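Local coordinates for thiamine-binding periplasmic protein (Escherichia coli, PDB 2QRY) that binds thiamine, thiamine phosphate and thiamine diphosphate in the periplasm as the solute-binding component of the ThiBPQ ABC transporter, which imports thiamine, at residues V58-G63 / L67-M72. Sequence-based numbering, arbitrary orientation.
Sequences VALEDG and LNRLRM. With TPS (thiamin phosphate), chain E.
Arg69 reaches back from its helix to bridge to Glu61 and to pack against Leu60 of the preceding loop. Its NH1 donates to Glu61 OE2 at 3.0 Å, the hydrogen bond of a salt bridge (N-H...O angle 158°). The carboxylate is met on its anti side and turned 68° from the guanidinium plane, consistent with one bond, from NH1 alone, rather than a two-pronged pair. Leu60 lies over one face of the same guanidinium, with CG 3.4 Å from Arg69 CZ; a branched aliphatic suits this flat surface and leaves the polar edge to the acid. Arginine's long chain spans the gap because CG stands anti to the backbone N (chi1 -180°) and the chain runs extended to NE. A bend at chi2 turns the Glu61 carboxylate toward Arg69, while Glu61 CG rests 3.5 Å from Arg69 CD. With an alanine here in place of Arg69, the Glu61 carboxylate would probably lose this charged partner and Leu60 the flat group it packs on. Beyond the bridge, the loop leads into the thiamine site: its Gly63 N, a backbone donor suited to an anion, appears to hydrogen-bond to phosphate O2 of the bound thiamin phosphate, though O2 is crowded in the model and its place less sure. The contact thus spans the turn of a beta-alpha unit, from strand 54-59, paired in parallel with strand 24-29, to helix 63-73, whose Leu67 and Leu70 pack on strand 81-86.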
loop_
_atom_site.group_PDB
_atom_site.type_symbol
_atom_site.label_atom_id
_atom_site.label_comp_id
_atom_site.label_asym_id
_atom_site.label_seq_id
_atom_site.Cartn_x
_atom_site.Cartn_y
_atom_site.Cartn_z
ATOM N N VAL A 58 4.816 13.349 8.642
ATOM C CA VAL A 58 5.242 14.028 7.435
ATOM C C VAL A 58 4.927 13.236 6.172
ATOM O O VAL A 58 5.528 12.188 5.930
ATOM C CB VAL A 58 6.769 14.287 7.473
ATOM C CG1 VAL A 58 7.180 15.141 6.296
ATOM C CG2 VAL A 58 7.156 14.955 8.783
ATOM N N ALA A 59 3.980 13.729 5.378
ATOM C CA ALA A 59 3.633 13.081 4.116
ATOM C C ALA A 59 4.787 13.462 3.193
ATOM O O ALA A 59 4.727 14.467 2.482
ATOM C CB ALA A 59 2.325 13.626 3.584
ATOM N N LEU A 60 5.827 12.639 3.203
ATOM C CA LEU A 60 7.044 12.902 2.444
ATOM C C LEU A 60 7.206 12.283 1.055
ATOM O O LEU A 60 7.682 12.933 0.121
ATOM C CB LEU A 60 8.234 12.481 3.303
ATOM C CG LEU A 60 9.406 13.446 3.247
ATOM C CD1 LEU A 60 8.908 14.841 3.613
ATOM C CD2 LEU A 60 10.502 12.987 4.192
ATOM N N GLU A 61 6.843 11.018 0.926
ATOM C CA GLU A 61 6.994 10.329 -0.342
ATOM C C GLU A 61 5.949 9.238 -0.437
ATOM O O GLU A 61 5.216 8.967 0.518
ATOM C CB GLU A 61 8.369 9.650 -0.423
ATOM C CG GLU A 61 9.585 10.555 -0.319
ATOM C CD GLU A 61 9.947 11.205 -1.639
ATOM O OE1 GLU A 61 9.413 10.785 -2.687
ATOM O OE2 GLU A 61 10.782 12.132 -1.628
ATOM N N ASP A 62 5.902 8.613 -1.602
ATOM C CA ASP A 62 5.015 7.503 -1.828
ATOM C C ASP A 62 5.747 6.281 -1.252
ATOM O O ASP A 62 6.949 6.343 -0.979
ATOM C CB ASP A 62 4.747 7.360 -3.325
ATOM C CG ASP A 62 3.763 8.398 -3.829
ATOM O OD1 ASP A 62 2.643 8.451 -3.275
ATOM O OD2 ASP A 62 4.100 9.164 -4.760
ATOM N N GLY A 63 5.013 5.192 -1.053
ATOM C CA GLY A 63 5.567 3.975 -0.488
ATOM C C GLY A 63 6.994 3.572 -0.815
ATOM O O GLY A 63 7.849 3.544 0.069
ATOM N N LEU A 67 11.511 4.569 1.137
ATOM C CA LEU A 67 12.768 3.855 1.350
ATOM C C LEU A 67 13.947 4.511 0.610
ATOM O O LEU A 67 15.011 4.723 1.195
ATOM C CB LEU A 67 12.648 2.406 0.875
ATOM C CG LEU A 67 13.412 1.287 1.598
ATOM C CD1 LEU A 67 13.726 0.182 0.598
ATOM C CD2 LEU A 67 14.693 1.800 2.225
ATOM N N ASN A 68 13.765 4.833 -0.670
ATOM C CA ASN A 68 14.868 5.412 -1.427
ATOM C C ASN A 68 15.301 6.751 -0.855
ATOM O O ASN A 68 16.486 7.078 -0.857
ATOM C CB ASN A 68 14.529 5.522 -2.929
ATOM C CG ASN A 68 13.663 6.724 -3.268
ATOM O OD1 ASN A 68 14.088 7.877 -3.155
ATOM N ND2 ASN A 68 12.440 6.457 -3.712
ATOM N N ARG A 69 14.349 7.511 -0.329
ATOM C CA ARG A 69 14.686 8.796 0.253
ATOM C C ARG A 69 15.454 8.610 1.557
ATOM O O ARG A 69 16.438 9.310 1.821
ATOM C CB ARG A 69 13.427 9.621 0.495
ATOM C CG ARG A 69 13.729 10.969 1.097
ATOM C CD ARG A 69 12.605 11.937 0.843
ATOM N NE ARG A 69 12.825 13.211 1.519
ATOM C CZ ARG A 69 12.097 14.298 1.306
ATOM N NH1 ARG A 69 11.100 14.264 0.432
ATOM N NH2 ARG A 69 12.364 15.417 1.971
ATOM N N LEU A 70 15.018 7.652 2.367
ATOM C CA LEU A 70 15.680 7.384 3.635
ATOM C C LEU A 70 17.106 6.885 3.395
ATOM O O LEU A 70 18.021 7.224 4.139
ATOM C CB LEU A 70 14.901 6.342 4.436
ATOM C CG LEU A 70 15.417 6.144 5.860
ATOM C CD1 LEU A 70 15.063 7.364 6.692
ATOM C CD2 LEU A 70 14.813 4.902 6.468
ATOM N N ARG A 71 17.292 6.071 2.361
ATOM C CA ARG A 71 18.612 5.548 2.046
ATOM C C ARG A 71 19.571 6.664 1.640
ATOM O O ARG A 71 20.791 6.496 1.705
ATOM C CB ARG A 71 18.521 4.540 0.912
ATOM C CG ARG A 71 17.653 3.352 1.218
ATOM C CD ARG A 71 17.601 2.437 0.025
ATOM N NE ARG A 71 18.940 2.016 -0.359
ATOM C CZ ARG A 71 19.212 1.307 -1.448
ATOM N NH1 ARG A 71 18.228 0.942 -2.267
ATOM N NH2 ARG A 71 20.466 0.960 -1.717
HETATM N N MSE A 72 19.021 7.795 1.208
HETATM C CA MSE A 72 19.853 8.913 0.804
HETATM C C MSE A 72 20.029 9.934 1.919
HETATM O O MSE A 72 20.937 10.752 1.863
HETATM C CB MSE A 72 19.281 9.572 -0.449
HETATM C CG MSE A 72 19.513 8.748 -1.706
HETATM SE SE MSE A 72 18.764 9.568 -3.301
HETATM C CE MSE A 72 18.787 7.999 -4.449
HETATM C CM2 TPS E . -10.505 4.969 -1.552
HETATM N N3 TPS E . -4.372 3.175 -0.010
HETATM C C2 TPS E . -4.450 4.072 -0.974
HETATM S S1 TPS E . -2.813 4.321 -1.452
HETATM C C5 TPS E . -2.057 3.187 -0.324
HETATM C C4 TPS E . -3.150 2.695 0.356
HETATM C CM4 TPS E . -2.977 1.655 1.458
HETATM C C6 TPS E . -0.584 2.929 -0.254
HETATM C C7 TPS E . -0.064 3.953 -1.263
HETATM O O7 TPS E . 1.344 3.915 -1.461
HETATM N N1A TPS E . -8.838 3.173 -1.332
HETATM C C2A TPS E . -9.238 4.393 -0.962
HETATM N N3A TPS E . -8.538 5.109 -0.084
HETATM C C4A TPS E . -7.400 4.631 0.464
HETATM N N4A TPS E . -6.690 5.399 1.369
HETATM C C5A TPS E . -6.938 3.328 0.092
HETATM C C6A TPS E . -7.719 2.621 -0.837
HETATM C C7A TPS E . -5.645 2.694 0.659
HETATM P P1 TPS E . 1.683 5.067 -2.543
HETATM O O1 TPS E . 0.826 4.845 -3.821
HETATM O O2 TPS E . 3.229 5.108 -2.876
HETATM O O3 TPS E . 1.288 6.430 -1.934
#